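Local atomic coordinates of thioesterase (Pseudomonas aeruginosa, PDB entry 2O5U), a protein that probably hydrolyses fatty acyl-CoA thioesters, as a putative hot-dog-fold thioesterase of the 4-hydroxybenzoyl-CoA thioesterase family. Residues 41-44 with 45-49; 89-93 with 94-98; 130-134 with 135-139. One frame throughout, in Å; residues are numbered along the deposited sequence.

Contact 1 of 3, residues 41-44 with 45-49; sequences FDTA and VNTYL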
loop_
_atom_site.group_PDB
_atom_site.type_symbol
_atom_site.label_atom_id
_atom_site.label_comp_id
_atom_site.label_asym_id
_atom_site.label_seq_id
_atom_site.Cartn_x
_atom_site.Cartn_y
_atom_site.Cartn_z
ATOM N N PHE A 41 -0.932 -13.292 -0.893
ATOM C CA PHE A 41 -0.310 -14.453 -1.599
ATOM C C PHE A 41 1.261 -14.352 -1.478
ATOM O O PHE A 41 1.957 -15.327 -1.171
ATOM C CB PHE A 41 -0.613 -14.386 -3.080
ATOM C CG PHE A 41 -2.057 -14.706 -3.488
ATOM C CD1 PHE A 41 -3.059 -14.987 -2.563
ATOM C CD2 PHE A 41 -2.366 -14.777 -4.853
ATOM C CE1 PHE A 41 -4.373 -15.296 -2.992
ATOM C CE2 PHE A 41 -3.665 -15.103 -5.292
ATOM C CZ PHE A 41 -4.671 -15.352 -4.364
ATOM N N ASP A 42 1.790 -13.170 -1.748
ATOM C CA ASP A 42 3.227 -12.895 -1.725
ATOM C C ASP A 42 3.815 -13.133 -0.352
ATOM O O ASP A 42 4.946 -13.696 -0.208
ATOM C CB ASP A 42 3.502 -11.397 -2.058
ATOM C CG ASP A 42 3.734 -11.149 -3.520
ATOM O OD1 ASP A 42 3.267 -11.981 -4.339
ATOM O OD2 ASP A 42 4.396 -10.138 -3.845
ATOM N N THR A 43 3.081 -12.653 0.655
ATOM C CA THR A 43 3.449 -12.831 2.052
ATOM C C THR A 43 3.459 -14.277 2.491
ATOM O O THR A 43 4.431 -14.722 3.076
ATOM C CB THR A 43 2.547 -11.947 2.979
ATOM O OG1 THR A 43 2.759 -10.609 2.554
ATOM C CG2 THR A 43 2.927 -12.118 4.473
ATOM N N ALA A 44 2.376 -14.996 2.212
ATOM C CA ALA A 44 2.219 -16.391 2.632
ATOM C C ALA A 44 3.347 -17.229 2.018
ATOM O O ALA A 44 3.963 -18.070 2.709
ATOM C CB ALA A 44 0.853 -16.923 2.132
ATOM N N VAL A 45 3.582 -17.036 0.728
ATOM C CA VAL A 45 4.598 -17.845 0.013
ATOM C C VAL A 45 5.995 -17.507 0.538
ATOM O O VAL A 45 6.768 -18.380 0.915
ATOM C CB VAL A 45 4.508 -17.685 -1.529
ATOM C CG1 VAL A 45 5.759 -18.285 -2.231
ATOM C CG2 VAL A 45 3.287 -18.392 -2.086
ATOM N N ASN A 46 6.321 -16.226 0.593
ATOM C CA ASN A 46 7.719 -15.901 1.014
ATOM C C ASN A 46 8.053 -16.156 2.476
ATOM O O ASN A 46 9.198 -16.511 2.822
ATOM C CB ASN A 46 8.054 -14.495 0.544
ATOM C CG ASN A 46 8.271 -14.456 -0.926
ATOM O OD1 ASN A 46 9.278 -14.981 -1.419
ATOM N ND2 ASN A 46 7.370 -13.809 -1.648
ATOM N N THR A 47 7.048 -16.008 3.331
ATOM C CA THR A 47 7.180 -16.386 4.744
ATOM C C THR A 47 7.639 -17.854 4.867
ATOM O O THR A 47 8.647 -18.150 5.537
ATOM C CB THR A 47 5.856 -16.100 5.515
ATOM O OG1 THR A 47 5.546 -14.697 5.408
ATOM C CG2 THR A 47 5.982 -16.488 7.015
ATOM N N TYR A 48 6.927 -18.734 4.164
ATOM C CA TYR A 48 7.280 -20.144 4.064
ATOM C C TYR A 48 8.710 -20.404 3.510
ATOM O O TYR A 48 9.497 -21.115 4.161
ATOM C CB TYR A 48 6.258 -20.887 3.236
ATOM C CG TYR A 48 6.494 -22.372 3.260
ATOM C CD1 TYR A 48 6.037 -23.156 4.328
ATOM C CD2 TYR A 48 7.174 -22.991 2.202
ATOM C CE1 TYR A 48 6.272 -24.536 4.346
ATOM C CE2 TYR A 48 7.421 -24.341 2.201
ATOM C CZ TYR A 48 6.962 -25.117 3.270
ATOM O OH TYR A 48 7.249 -26.476 3.212
ATOM N N LEU A 49 9.051 -19.814 2.362
ATOM C CA LEU A 49 10.357 -20.040 1.691
ATOM C C LEU A 49 11.515 -19.641 2.581
ATOM O O LEU A 49 12.551 -20.362 2.652
ATOM C CB LEU A 49 10.456 -19.277 0.360
ATOM C CG LEU A 49 9.489 -19.499 -0.815
ATOM C CD1 LEU A 49 9.772 -18.544 -1.958
ATOM C CD2 LEU A 49 9.486 -20.907 -1.293
#

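Contact 2 of 3, residues 89-93 with 94-98; sequences VARLG and NSSVQ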
loop_
_atom_site.group_PDB
_atom_site.type_symbol
_atom_site.label_atom_id
_atom_site.label_comp_id
_atom_site.label_asym_id
_atom_site.label_seq_id
_atom_site.Cartn_x
_atom_site.Cartn_y
_atom_site.Cartn_z
ATOM N N VAL A 89 1.538 -26.300 -3.378
ATOM C CA VAL A 89 2.301 -26.193 -4.620
ATOM C C VAL A 89 1.573 -27.116 -5.586
ATOM O O VAL A 89 1.390 -28.309 -5.316
ATOM C CB VAL A 89 3.783 -26.618 -4.371
ATOM C CG1 VAL A 89 4.461 -27.124 -5.646
ATOM C CG2 VAL A 89 4.543 -25.417 -3.686
ATOM N N ALA A 90 1.156 -26.573 -6.716
ATOM C CA ALA A 90 0.466 -27.377 -7.753
ATOM C C ALA A 90 1.471 -28.016 -8.677
ATOM O O ALA A 90 1.254 -29.108 -9.155
ATOM C CB ALA A 90 -0.483 -26.494 -8.583
ATOM N N ARG A 91 2.535 -27.309 -8.999
ATOM C CA ARG A 91 3.653 -27.936 -9.737
ATOM C C ARG A 91 5.007 -27.390 -9.390
ATOM O O ARG A 91 5.152 -26.210 -9.045
ATOM C CB ARG A 91 3.466 -27.999 -11.257
ATOM C CG ARG A 91 3.084 -26.763 -11.959
ATOM C CD ARG A 91 3.715 -26.727 -13.400
ATOM N NE ARG A 91 4.083 -25.324 -13.597
ATOM C CZ ARG A 91 5.316 -24.826 -13.451
ATOM N NH1 ARG A 91 6.370 -25.623 -13.220
ATOM N NH2 ARG A 91 5.487 -23.522 -13.588
ATOM N N LEU A 92 6.002 -28.265 -9.470
ATOM C CA LEU A 92 7.336 -27.913 -9.054
ATOM C C LEU A 92 8.279 -28.405 -10.137
ATOM O O LEU A 92 8.360 -29.609 -10.435
ATOM C CB LEU A 92 7.650 -28.521 -7.681
ATOM C CG LEU A 92 9.088 -28.423 -7.137
ATOM C CD1 LEU A 92 9.389 -26.971 -6.870
ATOM C CD2 LEU A 92 9.219 -29.218 -5.846
ATOM N N GLY A 93 8.917 -27.453 -10.784
ATOM C CA GLY A 93 9.744 -27.770 -11.907
ATOM C C GLY A 93 11.165 -27.459 -11.506
ATOM O O GLY A 93 11.450 -27.228 -10.333
ATOM N N ASN A 94 12.033 -27.448 -12.501
ATOM C CA ASN A 94 13.467 -27.225 -12.286
ATOM C C ASN A 94 13.720 -25.784 -11.823
ATOM O O ASN A 94 14.401 -25.566 -10.789
ATOM C CB ASN A 94 14.235 -27.504 -13.581
ATOM C CG ASN A 94 15.751 -27.565 -13.365
ATOM O OD1 ASN A 94 16.219 -28.114 -12.371
ATOM N ND2 ASN A 94 16.516 -27.001 -14.300
ATOM N N SER A 95 13.182 -24.816 -12.580
ATOM C CA SER A 95 13.370 -23.393 -12.246
ATOM C C SER A 95 12.092 -22.643 -11.857
ATOM O O SER A 95 12.172 -21.507 -11.398
ATOM C CB SER A 95 14.101 -22.646 -13.349
ATOM O OG SER A 95 13.386 -22.651 -14.571
ATOM N N SER A 96 10.932 -23.289 -11.999
ATOM C CA SER A 96 9.706 -22.602 -11.746
ATOM C C SER A 96 8.785 -23.450 -10.852
ATOM O O SER A 96 8.888 -24.677 -10.778
ATOM C CB SER A 96 9.037 -22.257 -13.080
ATOM O OG SER A 96 8.532 -23.443 -13.674
ATOM N N VAL A 97 7.842 -22.775 -10.216
ATOM C CA VAL A 97 6.955 -23.376 -9.243
ATOM C C VAL A 97 5.618 -22.603 -9.326
ATOM O O VAL A 97 5.580 -21.365 -9.383
ATOM C CB VAL A 97 7.601 -23.441 -7.780
ATOM C CG1 VAL A 97 7.960 -22.093 -7.241
ATOM C CG2 VAL A 97 6.696 -24.216 -6.751
ATOM N N GLN A 98 4.529 -23.368 -9.404
ATOM C CA GLN A 98 3.174 -22.767 -9.377
ATOM C C GLN A 98 2.553 -23.040 -8.005
ATOM O O GLN A 98 2.370 -24.199 -7.621
ATOM C CB GLN A 98 2.278 -23.353 -10.467
ATOM C CG GLN A 98 0.849 -22.610 -10.621
ATOM C CD GLN A 98 -0.357 -23.560 -10.814
ATOM O OE1 GLN A 98 -0.205 -24.717 -11.173
ATOM N NE2 GLN A 98 -1.582 -23.045 -10.561
#

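Contact 3 of 3, residues 130-134 with 135-139; sequences VAIPQ and ELRDA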
loop_
_atom_site.group_PDB
_atom_site.type_symbol
_atom_site.label_atom_id
_atom_site.label_comp_id
_atom_site.label_asym_id
_atom_site.label_seq_id
_atom_site.Cartn_x
_atom_site.Cartn_y
_atom_site.Cartn_z
ATOM N N VAL A 130 17.929 -19.982 -13.110
ATOM C CA VAL A 130 18.800 -20.991 -12.531
ATOM C C VAL A 130 17.848 -22.009 -11.962
ATOM O O VAL A 130 16.645 -21.729 -11.883
ATOM C CB VAL A 130 19.673 -20.425 -11.403
ATOM C CG1 VAL A 130 20.807 -19.638 -12.008
ATOM C CG2 VAL A 130 18.837 -19.583 -10.434
ATOM N N ALA A 131 18.346 -23.149 -11.514
ATOM C CA ALA A 131 17.407 -24.087 -10.892
ATOM C C ALA A 131 17.106 -23.657 -9.459
ATOM O O ALA A 131 17.953 -23.032 -8.755
ATOM C CB ALA A 131 17.882 -25.495 -10.955
ATOM N N ILE A 132 15.884 -23.964 -9.039
ATOM C CA ILE A 132 15.485 -23.738 -7.672
ATOM C C ILE A 132 16.501 -24.462 -6.755
ATOM O O ILE A 132 16.753 -25.675 -6.915
ATOM C CB ILE A 132 14.043 -24.298 -7.443
ATOM C CG1 ILE A 132 13.016 -23.525 -8.297
ATOM C CG2 ILE A 132 13.717 -24.328 -5.966
ATOM C CD1 ILE A 132 11.586 -24.283 -8.386
ATOM N N PRO A 133 17.102 -23.722 -5.821
ATOM C CA PRO A 133 18.070 -24.273 -4.876
ATOM C C PRO A 133 17.525 -25.461 -4.075
ATOM O O PRO A 133 16.324 -25.451 -3.719
ATOM C CB PRO A 133 18.342 -23.092 -3.945
ATOM C CG PRO A 133 18.200 -21.844 -4.861
ATOM C CD PRO A 133 16.978 -22.253 -5.702
ATOM N N GLN A 134 18.397 -26.434 -3.764
ATOM C CA GLN A 134 17.984 -27.718 -3.127
ATOM C C GLN A 134 17.145 -27.574 -1.835
ATOM O O GLN A 134 16.122 -28.234 -1.655
ATOM C CB GLN A 134 19.203 -28.649 -2.927
ATOM C CG GLN A 134 18.826 -30.116 -2.567
ATOM C CD GLN A 134 17.889 -30.794 -3.582
ATOM O OE1 GLN A 134 18.220 -30.904 -4.766
ATOM N NE2 GLN A 134 16.742 -31.280 -3.114
ATOM N N GLU A 135 17.591 -26.706 -0.938
ATOM C CA GLU A 135 16.886 -26.504 0.319
ATOM C C GLU A 135 15.488 -25.901 0.074
ATOM O O GLU A 135 14.544 -26.273 0.729
ATOM C CB GLU A 135 17.750 -25.652 1.289
ATOM C CG GLU A 135 17.085 -25.288 2.637
ATOM C CD GLU A 135 18.050 -24.581 3.648
ATOM O OE1 GLU A 135 17.626 -24.326 4.793
ATOM O OE2 GLU A 135 19.236 -24.274 3.338
ATOM N N LEU A 136 15.360 -24.994 -0.882
ATOM C CA LEU A 136 14.063 -24.415 -1.217
ATOM C C LEU A 136 13.161 -25.463 -1.927
ATOM O O LEU A 136 11.964 -25.573 -1.618
ATOM C CB LEU A 136 14.311 -23.208 -2.102
ATOM C CG LEU A 136 13.266 -22.217 -2.531
ATOM C CD1 LEU A 136 12.403 -21.893 -1.336
ATOM C CD2 LEU A 136 13.951 -20.945 -3.025
ATOM N N ARG A 137 13.722 -26.237 -2.865
ATOM C CA ARG A 137 13.001 -27.373 -3.495
ATOM C C ARG A 137 12.378 -28.334 -2.444
ATOM O O ARG A 137 11.201 -28.739 -2.550
ATOM C CB ARG A 137 13.940 -28.173 -4.425
ATOM C CG ARG A 137 13.219 -29.240 -5.260
ATOM C CD ARG A 137 14.156 -29.980 -6.226
ATOM N NE ARG A 137 14.883 -29.010 -7.054
ATOM C CZ ARG A 137 14.382 -28.365 -8.101
ATOM N NH1 ARG A 137 13.143 -28.608 -8.501
ATOM N NH2 ARG A 137 15.124 -27.464 -8.738
ATOM N N ASP A 138 13.188 -28.719 -1.464
ATOM C CA ASP A 138 12.773 -29.676 -0.413
ATOM C C ASP A 138 11.557 -29.151 0.327
ATOM O O ASP A 138 10.611 -29.866 0.541
ATOM C CB ASP A 138 13.905 -29.891 0.601
ATOM C CG ASP A 138 15.002 -30.796 0.072
ATOM O OD1 ASP A 138 14.784 -31.462 -0.980
ATOM O OD2 ASP A 138 16.060 -30.824 0.723
ATOM N N ALA A 139 11.588 -27.878 0.682
ATOM C CA ALA A 139 10.462 -27.202 1.354
ATOM C C ALA A 139 9.220 -27.115 0.476
ATOM O O ALA A 139 8.064 -27.302 0.956
ATOM C CB ALA A 139 10.902 -25.821 1.817
HETATM O O HOH W 1 17.500 -28.652 -6.261
#

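Contact 1 of 3, residues 41-44 with 45-49
Thr-47 and Thr-43 lie side by side one helical turn apart, pointing the same way, and the hydroxyl of the later one turns back onto the earlier one's carbonyl. Thr-47 OG1 sits beside its own backbone N (chi1 -59°), which brings it 2.6 Å from Thr-43 O, above the carbonyl plane; Thr-47 N bonds the same oxygen at 2.9 Å from the opposite face. Asn-46 does the same one residue earlier. Its ND2 reaches Asp-42 O at 2.8 Å, bent to 147° at the hydrogen, while its backbone N comes to that oxygen at 3.0 Å from the other side of the plane. Two carbonyls of the turn are thus each gripped by two donors from one residue. These turns belong to helix 34-53, the long central helix that the antiparallel sheet wraps in the hot-dog fold. Its tight side is apolar: Phe-41, Ala-44 and Val-45 all press on Leu-101 of the sheet; Phe-41 and Ala-44 also meet Met-85, Phe-41 and Val-45 Phe-117, and Val-45 Leu-87. Val-45 CG2 lies beside the Phe-41 carbonyl, 3.5 Å from Phe-41 O. Thr-47 is the looser part, partly exposed and facing Phe-79 of the second subunit; Thr-43 is buried against that subunit, its OG1 bonded to Ala-39 O and to the second subunit's Trp-23 N. Tyr-48 N makes one long, weak bond, 3.4 Å to Ala-44 O.

Contact 2 of 3, residues 89-93 with 94-98
Gly-93 and Ser-96 close the turn, Gly-93 N donating to Ser-96 O at 2.8 Å, almost in line with the carbonyl bond. Between them Asn-94 and Ser-95 carry the chain round, and with Ser-96 the return strand begins. The side chain of Ser-96 meets Arg-91 end-on: NH1 at 3.1 Å and NH2 at 3.0 Å both point at Ser-96 OG, which lies close to the guanidinium plane and so takes two N-H groups at once. The arginine's CG stands between backbone N and carbonyl carbon (chi1 50°), and bends further out carry the chain back across Gln-98 to the serine. This is a beta hairpin joining strands 83-92 and 96-105, neighbours in the antiparallel sheet of the hot-dog fold. Val-97, in a non-hydrogen-bonded pair with Leu-92, turns to the face of the sheet where helix 134-141 lies; its CG2 touches Leu-92 CD1 at 3.9 Å and Val-89 CG1 at 3.8 Å, and Leu-140 covers all three residues. Gln-98 points to the same face of the sheet as Arg-91. Its N donates to Arg-91 O at 2.9 Å, and its own oxygen is shared by two successive residues in a classic beta bulge: Ala-90 N is firmly bonded to Gln-98 O at 2.8 Å, Arg-91 N only weakly. Further out, the side chains of Gln-98 and Arg-91 cross at about a right angle, CB against CG, and the glutamine's amide end bends over so that OE1 meets the methyl of Ala-90.

Contact 3 of 3, residues 130-134 with 135-139
The guanidinium of Arg-137 has Ile-132 CG2 over one face, while Gln-134 OE1 and the methyl of Ala-131 lie at its edge, near the plane. A water sits in that plane too, accepting from Arg-137 NE at 2.8 Å and donating to Gln-134 OE1 and Ile-132 O, so the three groups are tied together through one molecule. This is the N-terminal start of helix 134-141, with Pro-133 at the N-cap, where the chain leaves the loop that follows strand 113-123 of the hot-dog sheet. The arginine's chain runs extended as far as CD and bends at chi3 (-53°), which folds the guanidinium back over the loop. There NH2 makes a weak bond to Ile-132 O, at 3.0 Å and only 128° at the hydrogen; the guanidinium's stronger ties are to the hairpin, NH1 to Gly-93 O and NH2 to Asn-94 O. The first helical bond is much straighter, Arg-137 N to Pro-133 O at 2.8 Å and 172°. On the buried side, Ile-132 CG2 packs 4.1 Å from Leu-136 CG, and both residues rest on Phe-121 of strand 113-123. The exposed side carries Gln-134, whose bent chain brings its amide forward along the first turn to Asp-138. The amide and carboxylate planes are steeply inclined to each other, and Gln-134 NE2, 2.9 Å from Asp-138 OD1, comes to that oxygen from above the carboxylate plane.

From the N terminus the chain first reaches contact 1, two successive turns within helix 34-53 that close no loop. Contact 2 follows and closes the hairpin between strands 83-92 and 96-105; contact 3 comes last, where the loop after strand 113-123 enters helix 134-141. The three are in series, neither nested nor crossed. Contacts 2 and 3 touch directly: Asn-94 O meets Ile-132 N at 2.8 Å, joining the hairpin turn to the loop. Contact 3 also reaches contact 1, with Tyr-48 OH bonded to Ala-139 O, so the C-terminal helix bridges the central helix and the hairpin. Contacts 1 and 2 do not touch, their nearest atoms being about 6 Å apart.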